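Local coordinates for protein glucose 1-dehydrogenase (Haloferax mediterranei, PDB 2B5W) that oxidises D-glucose to D-glucono-1,5-lactone, and also other aldoses, with zinc as cofactor and NADP+ preferred to NAD+ as electron acceptor, at residues L33-C38 against I352-V357; F252-I257 against S276-E281; P173-V178 against V239-D244. The protein carries 1 engineered substitution. One frame throughout, in Å; residues are numbered along the deposited sequence.

Contact 1 of 3, residues L33-C38 against I352-V357. Engineered in segment 33-38: Cys38 (natural residue Asp). With ZN (zinc ion), chain B.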
loop_
_atom_site.group_PDB
_atom_site.type_symbol
_atom_site.label_atom_id
_atom_site.label_comp_id
_atom_site.label_asym_id
_atom_site.label_seq_id
_atom_site.Cartn_x
_atom_site.Cartn_y
_atom_site.Cartn_z
ATOM N N LEU A 33 17.881 21.404 -25.371
ATOM C CA LEU A 33 17.393 20.959 -26.686
ATOM C C LEU A 33 15.872 21.143 -26.696
ATOM O O LEU A 33 15.364 21.992 -27.406
ATOM C CB LEU A 33 17.787 19.504 -26.979
ATOM C CG LEU A 33 19.285 19.310 -27.123
ATOM C CD1 LEU A 33 19.593 17.831 -26.994
ATOM C CD2 LEU A 33 19.785 19.819 -28.441
ATOM N N ARG A 34 15.141 20.350 -25.899
ATOM C CA ARG A 34 13.673 20.405 -25.820
ATOM C C ARG A 34 13.204 20.267 -24.395
ATOM O O ARG A 34 13.844 19.591 -23.593
ATOM C CB ARG A 34 13.040 19.289 -26.659
ATOM C CG ARG A 34 13.225 19.486 -28.155
ATOM C CD ARG A 34 12.870 18.236 -28.956
ATOM N NE ARG A 34 12.884 18.558 -30.374
ATOM C CZ ARG A 34 12.233 17.873 -31.271
ATOM N NH1 ARG A 34 11.601 16.762 -30.939
ATOM N NH2 ARG A 34 12.239 18.291 -32.549
ATOM N N VAL A 35 12.083 20.897 -24.067
ATOM C CA VAL A 35 11.470 20.784 -22.752
ATOM C C VAL A 35 9.996 20.513 -22.941
ATOM O O VAL A 35 9.303 21.222 -23.672
ATOM C CB VAL A 35 11.661 22.051 -21.894
ATOM C CG1 VAL A 35 11.125 21.828 -20.504
ATOM C CG2 VAL A 35 13.097 22.460 -21.872
ATOM N N GLY A 36 9.507 19.440 -22.349
ATOM C CA GLY A 36 8.121 19.078 -22.399
ATOM C C GLY A 36 7.229 19.889 -21.490
ATOM O O GLY A 36 7.684 20.566 -20.574
ATOM N N VAL A 37 5.937 19.831 -21.782
ATOM C CA VAL A 37 4.887 20.464 -20.990
ATOM C C VAL A 37 3.935 19.363 -20.525
ATOM O O VAL A 37 3.621 18.439 -21.262
ATOM C CB VAL A 37 4.151 21.476 -21.847
ATOM C CG1 VAL A 37 2.960 22.078 -21.105
ATOM C CG2 VAL A 37 5.094 22.586 -22.328
ATOM N N CYS A 38 3.560 19.345 -19.250
ATOM C CA CYS A 38 2.535 18.396 -18.791
ATOM C C CYS A 38 1.561 19.100 -17.870
ATOM O O CYS A 38 1.652 20.308 -17.658
ATOM C CB CYS A 38 3.119 17.170 -18.089
ATOM S SG CYS A 38 3.631 17.424 -16.366
ATOM N N ILE A 352 8.703 22.372 -26.253
ATOM C CA ILE A 352 9.338 23.524 -26.868
ATOM C C ILE A 352 10.779 23.184 -27.195
ATOM O O ILE A 352 11.514 22.698 -26.349
ATOM C CB ILE A 352 9.302 24.733 -25.932
ATOM C CG1 ILE A 352 7.834 25.089 -25.628
ATOM C CG2 ILE A 352 10.036 25.927 -26.575
ATOM C CD1 ILE A 352 7.641 26.013 -24.441
ATOM N N GLU A 353 11.179 23.473 -28.421
ATOM C CA GLU A 353 12.524 23.251 -28.896
ATOM C C GLU A 353 13.322 24.544 -28.801
ATOM O O GLU A 353 13.009 25.518 -29.494
ATOM C CB GLU A 353 12.516 22.747 -30.334
ATOM C CG GLU A 353 13.918 22.493 -30.885
ATOM C CD GLU A 353 13.886 21.729 -32.160
ATOM O OE1 GLU A 353 13.739 22.361 -33.216
ATOM O OE2 GLU A 353 14.058 20.499 -32.096
ATOM N N PHE A 354 14.349 24.519 -27.989
ATOM C CA PHE A 354 15.303 25.622 -27.831
ATOM C C PHE A 354 16.472 25.583 -28.811
ATOM O O PHE A 354 17.001 26.627 -29.226
ATOM C CB PHE A 354 15.816 25.673 -26.391
ATOM C CG PHE A 354 14.798 26.192 -25.431
ATOM C CD1 PHE A 354 13.767 25.383 -24.993
ATOM C CD2 PHE A 354 14.848 27.501 -24.993
ATOM C CE1 PHE A 354 12.793 25.882 -24.137
ATOM C CE2 PHE A 354 13.861 27.993 -24.137
ATOM C CZ PHE A 354 12.848 27.180 -23.734
ATOM N N SER A 355 16.875 24.370 -29.186
ATOM C CA SER A 355 17.995 24.171 -30.088
ATOM C C SER A 355 18.008 22.740 -30.583
ATOM O O SER A 355 17.327 21.878 -30.028
ATOM C CB SER A 355 19.300 24.491 -29.381
ATOM O OG SER A 355 19.719 23.454 -28.484
ATOM N N THR A 356 18.758 22.515 -31.652
ATOM C CA THR A 356 19.003 21.186 -32.183
ATOM C C THR A 356 20.417 20.749 -31.832
ATOM O O THR A 356 21.282 21.550 -31.471
ATOM C CB THR A 356 18.818 21.168 -33.715
ATOM O OG1 THR A 356 19.709 22.111 -34.287
ATOM C CG2 THR A 356 17.449 21.681 -34.160
ATOM N N VAL A 357 20.669 19.453 -31.937
ATOM C CA VAL A 357 21.959 18.937 -31.525
ATOM C C VAL A 357 23.080 19.484 -32.436
ATOM O O VAL A 357 22.899 19.596 -33.649
ATOM C CB VAL A 357 21.973 17.403 -31.510
ATOM C CG1 VAL A 357 23.377 16.916 -31.183
ATOM C CG2 VAL A 357 20.962 16.852 -30.469
HETATM ZN ZN ZN B . 5.821 16.759 -16.413
#
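Arg34 and Glu353 form the one salt bridge between 33-38 and 352-357. The guanidinium presents its side: NE lies 2.8 Å and NH2 2.9 Å from Glu353 OE2, so two nitrogens converge on one oxygen. That oxygen lies only 5° out of the guanidinium plane, whereas both nitrogens approach from the same face of the carboxylate, whose plane is turned 40° from the guanidinium. CG of Glu353 is anti to the backbone N (chi1 -180°); the chain is also extended beyond CG, taking the carboxylate to Arg34. Arg34 NH1 turns elsewhere, to the carbonyl of Glu144.

The backbones pair antiparallel. Val35 and Ile352 exchange two bonds, N of Val35 to O of Ile352 at 3.0 Å and the reverse at 2.9 Å. Leu33 O then takes Phe354 N at 2.8 Å and, weakly, Ser355 N.

Apolar contacts flank this ladder. Leu33 CD2 meets Val357 CG2 at 3.8 Å, and Val35 CG2 comes 4.1 Å from Phe354 CE1, obliquely to the ring. On its other edge strand 27-37 has a classic beta bulge, Leu33 and Arg34 both facing Val66.

Just past this strand, SG of the engineered Cys38 binds the catalytic zinc at 2.3 Å, with His63 and Glu64. The chemistry implies that the chain's last residues are fastened into the catalytic domain's sheet by backbone bonds and one ion pair, while metal binding lies beyond the paired region.

Contact 2 of 3, residues F252-I257 against S276-E281; sequences FPKHAI and SDWAFE. With NAP (NADP nicotinamide-adenine-dinucleotide phosphate), chain I.
Lys254 on helix 253-262 runs past Phe280 and Trp278, touching both, and its chain can be followed outward from CB. CG stands anti to the carbonyl carbon (chi1 -60°), where it makes a close approach, 3.4 Å to Phe280 CZ. The chain continues extended. CD lies 4.1 Å from Trp278 CH2, and CE serves both aromatics: it is 3.8 Å from Trp278 CH2 and sits over the face of Phe280, offset toward the rim, 4.0 Å from the centroid in a CH-pi contact. NZ lies farther from that ring, so any cation-pi attraction is weak at most; its hydrogen bond goes to a citrate, probably from the crystallisation liquor.

Phe252 and Pro253 meet the indole at its edge. Pro253 CD lies in its plane, 3.8 Å from Trp278 CE3, and Phe252 CE1 comes within 3.6 Å of Trp278 CZ3, the two six-membered rings inclined at 59°. Phe280 CE2 lies over the centre of one face of the Trp278 ring. Phe252 also meets the coenzyme: adenine N6A of NADP lies over the centre of one of its faces, 3.5 Å from CD2, and the edge of His255 meets the adenine too.

Ala279, Phe280 and Glu281 pair with an antiparallel strand of the second subunit, and Asp277 makes a salt bridge to Arg289 of that subunit. No hydrogen bond joins 252-257 to 276-281; the chemistry is mainly aliphatic and aromatic contact, and it implies that these rings and the coenzyme's amino group lie near the subunit interface.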
loop_
_atom_site.group_PDB
_atom_site.type_symbol
_atom_site.label_atom_id
_atom_site.label_comp_id
_atom_site.label_asym_id
_atom_site.label_seq_id
_atom_site.Cartn_x
_atom_site.Cartn_y
_atom_site.Cartn_z
ATOM N N PHE A 252 -8.565 12.956 -9.572
ATOM C CA PHE A 252 -10.001 12.975 -9.189
ATOM C C PHE A 252 -10.169 12.119 -7.940
ATOM O O PHE A 252 -10.082 10.902 -8.023
ATOM C CB PHE A 252 -10.845 12.406 -10.341
ATOM C CG PHE A 252 -12.361 12.633 -10.223
ATOM C CD1 PHE A 252 -12.916 13.911 -10.288
ATOM C CD2 PHE A 252 -13.210 11.549 -10.124
ATOM C CE1 PHE A 252 -14.320 14.080 -10.222
ATOM C CE2 PHE A 252 -14.605 11.701 -10.061
ATOM C CZ PHE A 252 -15.149 12.973 -10.097
ATOM N N PRO A 253 -10.429 12.742 -6.795
ATOM C CA PRO A 253 -10.483 12.016 -5.505
ATOM C C PRO A 253 -11.381 10.796 -5.418
ATOM O O PRO A 253 -11.040 9.799 -4.758
ATOM C CB PRO A 253 -10.930 13.096 -4.532
ATOM C CG PRO A 253 -10.385 14.325 -5.121
ATOM C CD PRO A 253 -10.564 14.191 -6.595
ATOM N N LYS A 254 -12.519 10.834 -6.095
ATOM C CA LYS A 254 -13.356 9.662 -6.113
ATOM C C LYS A 254 -12.650 8.402 -6.653
ATOM O O LYS A 254 -12.977 7.293 -6.266
ATOM C CB LYS A 254 -14.663 9.912 -6.874
ATOM C CG LYS A 254 -15.496 11.033 -6.250
ATOM C CD LYS A 254 -16.894 11.112 -6.870
ATOM C CE LYS A 254 -17.845 11.926 -5.990
ATOM N NZ LYS A 254 -19.152 12.173 -6.658
ATOM N N HIS A 255 -11.704 8.579 -7.556
ATOM C CA HIS A 255 -10.969 7.447 -8.087
ATOM C C HIS A 255 -10.058 6.783 -7.058
ATOM O O HIS A 255 -9.883 5.578 -7.102
ATOM C CB HIS A 255 -10.166 7.890 -9.291
ATOM C CG HIS A 255 -11.027 8.277 -10.435
ATOM N ND1 HIS A 255 -10.577 9.057 -11.472
ATOM C CD2 HIS A 255 -12.332 8.013 -10.691
ATOM C CE1 HIS A 255 -11.565 9.238 -12.331
ATOM N NE2 HIS A 255 -12.638 8.618 -11.881
ATOM N N ALA A 256 -9.484 7.552 -6.147
ATOM C CA ALA A 256 -8.683 6.959 -5.073
ATOM C C ALA A 256 -9.538 6.008 -4.230
ATOM O O ALA A 256 -9.140 4.883 -3.957
ATOM C CB ALA A 256 -8.054 8.033 -4.212
ATOM N N ILE A 257 -10.743 6.449 -3.878
ATOM C CA ILE A 257 -11.666 5.658 -3.054
ATOM C C ILE A 257 -12.235 4.458 -3.778
ATOM O O ILE A 257 -12.266 3.345 -3.269
ATOM C CB ILE A 257 -12.854 6.547 -2.583
ATOM C CG1 ILE A 257 -12.369 7.807 -1.854
ATOM C CG2 ILE A 257 -13.835 5.719 -1.754
ATOM C CD1 ILE A 257 -11.629 7.550 -0.558
ATOM N N SER A 276 -7.128 18.874 -5.044
ATOM C CA SER A 276 -7.470 19.755 -3.946
ATOM C C SER A 276 -8.407 19.065 -2.979
ATOM O O SER A 276 -9.049 18.065 -3.302
ATOM C CB SER A 276 -8.191 21.005 -4.485
ATOM O OG SER A 276 -7.300 21.826 -5.208
ATOM N N ASP A 277 -8.544 19.645 -1.788
ATOM C CA ASP A 277 -9.518 19.147 -0.826
ATOM C C ASP A 277 -10.915 19.098 -1.442
ATOM O O ASP A 277 -11.318 19.978 -2.220
ATOM C CB ASP A 277 -9.547 20.024 0.437
ATOM C CG ASP A 277 -8.279 19.915 1.256
ATOM O OD1 ASP A 277 -7.380 19.106 0.920
ATOM O OD2 ASP A 277 -8.090 20.614 2.266
ATOM N N TRP A 278 -11.631 18.039 -1.096
ATOM C CA TRP A 278 -12.971 17.788 -1.570
ATOM C C TRP A 278 -13.628 16.740 -0.670
ATOM O O TRP A 278 -13.192 15.594 -0.626
ATOM C CB TRP A 278 -12.959 17.349 -3.040
ATOM C CG TRP A 278 -14.332 17.168 -3.639
ATOM C CD1 TRP A 278 -15.506 17.705 -3.187
ATOM C CD2 TRP A 278 -14.665 16.391 -4.787
ATOM N NE1 TRP A 278 -16.549 17.300 -3.981
ATOM C CE2 TRP A 278 -16.061 16.496 -4.977
ATOM C CE3 TRP A 278 -13.922 15.612 -5.687
ATOM C CZ2 TRP A 278 -16.726 15.854 -6.027
ATOM C CZ3 TRP A 278 -14.584 14.972 -6.726
ATOM C CH2 TRP A 278 -15.972 15.096 -6.885
ATOM N N ALA A 279 -14.682 17.140 0.045
ATOM C CA ALA A 279 -15.418 16.250 0.946
ATOM C C ALA A 279 -16.778 15.869 0.405
ATOM O O ALA A 279 -17.498 16.706 -0.139
ATOM C CB ALA A 279 -15.579 16.902 2.322
ATOM N N PHE A 280 -17.136 14.603 0.561
ATOM C CA PHE A 280 -18.429 14.095 0.148
ATOM C C PHE A 280 -18.662 12.779 0.853
ATOM O O PHE A 280 -17.767 12.272 1.523
ATOM C CB PHE A 280 -18.471 13.905 -1.383
ATOM C CG PHE A 280 -17.216 13.262 -1.967
ATOM C CD1 PHE A 280 -17.118 11.891 -2.095
ATOM C CD2 PHE A 280 -16.161 14.058 -2.401
ATOM C CE1 PHE A 280 -15.973 11.326 -2.652
ATOM C CE2 PHE A 280 -14.998 13.483 -2.946
ATOM C CZ PHE A 280 -14.923 12.132 -3.063
ATOM N N GLU A 281 -19.853 12.213 0.712
ATOM C CA GLU A 281 -20.171 10.951 1.356
ATOM C C GLU A 281 -19.384 9.785 0.749
ATOM O O GLU A 281 -19.445 9.551 -0.457
ATOM C CB GLU A 281 -21.674 10.648 1.277
ATOM C CG GLU A 281 -22.040 9.290 1.870
ATOM C CD GLU A 281 -23.534 9.074 2.047
ATOM O OE1 GLU A 281 -24.130 8.318 1.244
ATOM O OE2 GLU A 281 -24.106 9.629 3.008
HETATM P PA NAP I . -3.856 15.897 -17.323
HETATM O O1A NAP I . -4.615 16.992 -16.743
HETATM O O2A NAP I . -3.298 16.214 -18.717
HETATM O O5B NAP I . -4.739 14.596 -17.458
HETATM C C5B NAP I . -5.730 14.210 -16.545
HETATM C C4B NAP I . -6.731 13.502 -17.432
HETATM O O4B NAP I . -7.663 12.856 -16.594
HETATM C C3B NAP I . -7.506 14.449 -18.368
HETATM O O3B NAP I . -7.360 14.112 -19.738
HETATM C C2B NAP I . -8.955 14.315 -17.897
HETATM O O2B NAP I . -9.918 14.265 -18.937
HETATM C C1B NAP I . -8.946 12.995 -17.163
HETATM N N9A NAP I . -9.939 12.970 -16.106
HETATM C C8A NAP I . -10.026 13.827 -15.035
HETATM N N7A NAP I . -11.091 13.469 -14.292
HETATM C C5A NAP I . -11.714 12.413 -14.913
HETATM C C6A NAP I . -12.844 11.640 -14.628
HETATM N N6A NAP I . -13.651 11.891 -13.576
HETATM N N1A NAP I . -13.194 10.615 -15.476
HETATM C C2A NAP I . -12.433 10.318 -16.587
HETATM N N3A NAP I . -11.314 11.076 -16.886
HETATM C C4A NAP I . -10.959 12.086 -16.056
HETATM O O3 NAP I . -2.548 15.595 -16.466
HETATM P PN NAP I . -1.290 14.611 -16.734
HETATM O O1N NAP I . -1.690 13.368 -17.454
HETATM O O2N NAP I . -0.070 15.360 -17.175
HETATM O O5D NAP I . -1.265 14.322 -15.163
HETATM C C5D NAP I . -2.190 13.425 -14.579
HETATM C C4D NAP I . -2.215 13.588 -13.061
HETATM O O4D NAP I . -0.937 13.191 -12.554
HETATM C C3D NAP I . -2.443 15.027 -12.592
HETATM O O3D NAP I . -3.307 15.064 -11.474
HETATM C C2D NAP I . -1.036 15.494 -12.234
HETATM O O2D NAP I . -0.973 16.567 -11.330
HETATM C C1D NAP I . -0.433 14.203 -11.682
HETATM N N1N NAP I . 1.026 14.075 -11.774
HETATM C C2N NAP I . 1.630 13.605 -10.648
HETATM C C3N NAP I . 2.974 13.361 -10.657
HETATM C C7N NAP I . 3.517 12.675 -9.438
HETATM O O7N NAP I . 4.909 12.648 -9.438
HETATM N N7N NAP I . 2.671 12.175 -8.496
HETATM C C4N NAP I . 3.767 13.620 -11.782
HETATM C C5N NAP I . 3.135 14.088 -12.927
HETATM C C6N NAP I . 1.747 14.290 -12.925
HETATM P P2B NAP I . -10.650 15.631 -19.516
HETATM O O1X NAP I . -9.717 16.488 -20.201
HETATM O O2X NAP I . -11.748 15.052 -20.433
HETATM O O3X NAP I . -11.292 16.382 -18.345
#

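Contact 3 of 3, residues P173-V178 against V239-D244; sequences PSSAFV and VYEQMD. With K (potassium ion), chain E; K (potassium ion), chain G.
Asp244 and Ser175 point their side chains at each other's segment, and the polar half of the contact follows from how they are turned. OD2 of Asp244 accepts two successive amides, of Ser174 and Ser175: Ser174 N at 2.8 Å, from above the carboxylate plane, and Ser175 N at 3.1 Å, on the anti side and closer to that plane. Both bonds are nearly straight, at 167° and 163°. Beside these bonds, Asp244 CB packs 3.5 Å from Pro173 CB.

The hydroxyl of Ser175 reaches back into 239-244. OG sits between the backbone N and the carbonyl carbon (chi1 54°), and there it both gives and receives: it donates to Gln242 O at 2.9 Å, in the carbonyl plane on a lone pair, and accepts from Asp244 N at 3.0 Å. One buried hydroxyl thus bridges the backbone on both sides of Met243.

Met243 and Phe177 form the apolar half. The methionine is bent at chi2, and its CG rests 3.5 Å from Phe177 CB, while SD stands obliquely to the ring, 5.2 Å from the centroid, in a Met-aromatic contact. Helix 236-239 supplies Val236 against both side chains, and Tyr203 of strand 201-206 touches both as well.

Strands 175-179 and 243-248 are adjacent parallel strands of the Rossmann-type sheet. Pro173 O binds one potassium ion with Asp172, Lys197 and Gly198, and Tyr240 O another with Pro237 among its partners. At the approach to strand 243-248, the chemistry implies a junction fixed by serine and aspartate side chains that bond to main-chain atoms, with a sulfur-aromatic pair beside it.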
loop_
_atom_site.group_PDB
_atom_site.type_symbol
_atom_site.label_atom_id
_atom_site.label_comp_id
_atom_site.label_asym_id
_atom_site.label_seq_id
_atom_site.Cartn_x
_atom_site.Cartn_y
_atom_site.Cartn_z
ATOM N N PRO A 173 -0.151 -10.738 -12.160
ATOM C CA PRO A 173 -1.344 -10.037 -12.626
ATOM C C PRO A 173 -1.595 -10.197 -14.114
ATOM O O PRO A 173 -0.654 -10.416 -14.897
ATOM C CB PRO A 173 -1.020 -8.578 -12.329
ATOM C CG PRO A 173 0.483 -8.497 -12.400
ATOM C CD PRO A 173 0.957 -9.796 -11.906
ATOM N N SER A 174 -2.856 -10.086 -14.483
ATOM C CA SER A 174 -3.262 -10.156 -15.898
ATOM C C SER A 174 -3.966 -8.932 -16.420
ATOM O O SER A 174 -3.908 -8.689 -17.627
ATOM C CB SER A 174 -4.159 -11.374 -16.127
ATOM O OG SER A 174 -3.428 -12.533 -15.839
ATOM N N SER A 175 -4.656 -8.178 -15.570
ATOM C CA SER A 175 -5.394 -6.996 -15.995
ATOM C C SER A 175 -4.818 -5.738 -15.388
ATOM O O SER A 175 -4.447 -5.716 -14.208
ATOM C CB SER A 175 -6.900 -7.109 -15.679
ATOM O OG SER A 175 -7.121 -7.414 -14.299
ATOM N N ALA A 176 -4.805 -4.659 -16.174
ATOM C CA ALA A 176 -4.383 -3.350 -15.694
ATOM C C ALA A 176 -5.266 -2.246 -16.225
ATOM O O ALA A 176 -5.723 -2.335 -17.372
ATOM C CB ALA A 176 -2.924 -3.121 -16.113
ATOM N N PHE A 177 -5.492 -1.209 -15.425
ATOM C CA PHE A 177 -6.482 -0.165 -15.688
ATOM C C PHE A 177 -5.812 1.156 -15.301
ATOM O O PHE A 177 -5.489 1.419 -14.120
ATOM C CB PHE A 177 -7.702 -0.454 -14.814
ATOM C CG PHE A 177 -8.905 0.457 -14.995
ATOM C CD1 PHE A 177 -9.113 1.165 -16.161
ATOM C CD2 PHE A 177 -9.902 0.493 -14.009
ATOM C CE1 PHE A 177 -10.270 1.919 -16.358
ATOM C CE2 PHE A 177 -11.036 1.272 -14.174
ATOM C CZ PHE A 177 -11.238 1.974 -15.378
ATOM N N VAL A 178 -5.611 1.998 -16.288
ATOM C CA VAL A 178 -5.054 3.311 -16.073
ATOM C C VAL A 178 -6.234 4.262 -16.007
ATOM O O VAL A 178 -7.083 4.272 -16.890
ATOM C CB VAL A 178 -4.142 3.724 -17.254
ATOM C CG1 VAL A 178 -3.702 5.168 -17.124
ATOM C CG2 VAL A 178 -2.951 2.781 -17.389
ATOM N N VAL A 239 -19.054 -4.612 -15.567
ATOM C CA VAL A 239 -19.114 -4.325 -16.999
ATOM C C VAL A 239 -17.950 -4.981 -17.719
ATOM O O VAL A 239 -18.111 -5.547 -18.809
ATOM C CB VAL A 239 -19.170 -2.810 -17.275
ATOM C CG1 VAL A 239 -19.162 -2.508 -18.798
ATOM C CG2 VAL A 239 -20.396 -2.164 -16.611
ATOM N N TYR A 240 -16.776 -4.950 -17.095
ATOM C CA TYR A 240 -15.577 -5.483 -17.702
ATOM C C TYR A 240 -15.044 -6.639 -16.858
ATOM O O TYR A 240 -15.580 -7.749 -16.932
ATOM C CB TYR A 240 -14.547 -4.338 -17.915
ATOM C CG TYR A 240 -15.083 -3.294 -18.865
ATOM C CD1 TYR A 240 -15.202 -3.577 -20.229
ATOM C CD2 TYR A 240 -15.517 -2.074 -18.420
ATOM C CE1 TYR A 240 -15.736 -2.661 -21.094
ATOM C CE2 TYR A 240 -16.061 -1.145 -19.282
ATOM C CZ TYR A 240 -16.165 -1.454 -20.622
ATOM O OH TYR A 240 -16.709 -0.498 -21.436
ATOM N N GLU A 241 -14.010 -6.377 -16.042
ATOM C CA GLU A 241 -13.470 -7.356 -15.102
ATOM C C GLU A 241 -12.774 -6.633 -13.947
ATOM O O GLU A 241 -12.537 -5.430 -14.006
ATOM C CB GLU A 241 -12.455 -8.276 -15.780
ATOM C CG GLU A 241 -11.232 -7.557 -16.346
ATOM C CD GLU A 241 -10.255 -8.482 -17.041
ATOM O OE1 GLU A 241 -9.859 -9.533 -16.491
ATOM O OE2 GLU A 241 -9.875 -8.180 -18.199
ATOM N N GLN A 242 -12.473 -7.367 -12.889
ATOM C CA GLN A 242 -11.672 -6.801 -11.805
ATOM C C GLN A 242 -10.255 -6.604 -12.297
ATOM O O GLN A 242 -9.742 -7.402 -13.080
ATOM C CB GLN A 242 -11.634 -7.754 -10.617
ATOM C CG GLN A 242 -12.977 -8.287 -10.173
ATOM C CD GLN A 242 -12.795 -9.308 -9.080
ATOM O OE1 GLN A 242 -12.561 -10.490 -9.331
ATOM N NE2 GLN A 242 -12.811 -8.835 -7.882
ATOM N N MET A 243 -9.601 -5.585 -11.759
ATOM C CA MET A 243 -8.322 -5.123 -12.302
ATOM C C MET A 243 -7.224 -5.451 -11.293
ATOM O O MET A 243 -7.263 -5.001 -10.130
ATOM C CB MET A 243 -8.388 -3.629 -12.570
ATOM C CG MET A 243 -9.509 -3.186 -13.524
ATOM S SD MET A 243 -9.247 -3.914 -15.101
ATOM C CE MET A 243 -10.824 -3.450 -15.949
ATOM N N ASP A 244 -6.245 -6.248 -11.692
ATOM C CA ASP A 244 -5.130 -6.577 -10.810
ATOM C C ASP A 244 -4.288 -5.377 -10.439
ATOM O O ASP A 244 -3.763 -5.310 -9.304
ATOM C CB ASP A 244 -4.249 -7.618 -11.428
ATOM C CG ASP A 244 -4.961 -8.906 -11.659
ATOM O OD1 ASP A 244 -5.517 -9.457 -10.677
ATOM O OD2 ASP A 244 -5.013 -9.445 -12.785
HETATM K K K E . 0.986 -11.999 -16.251
HETATM K K K G . -17.559 -8.879 -15.496
#

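Contact 1 belongs to the catalytic domain, joining antiparallel strands of the mixed sheet; contacts 2 and 3 lie in the coenzyme-binding domain, across the chain's centre from it. Contacts 1 and 3 are partly buried, contact 2 a surface contact at the dimer interface. Strand 243-248, entered in contact 3, is followed directly by helix 253-262 of contact 2, and the centres of these two contacts are 22 Å apart. Chemistry changes with place: main-chain pairing with an ion pair in contact 1, ring and aliphatic contacts without hydrogen bonds in contact 2, side-chain-to-backbone bonds in contact 3. Contact 1 leads to zinc, contact 2 touches the adenine, and contact 3 binds potassium ions through backbone oxygens.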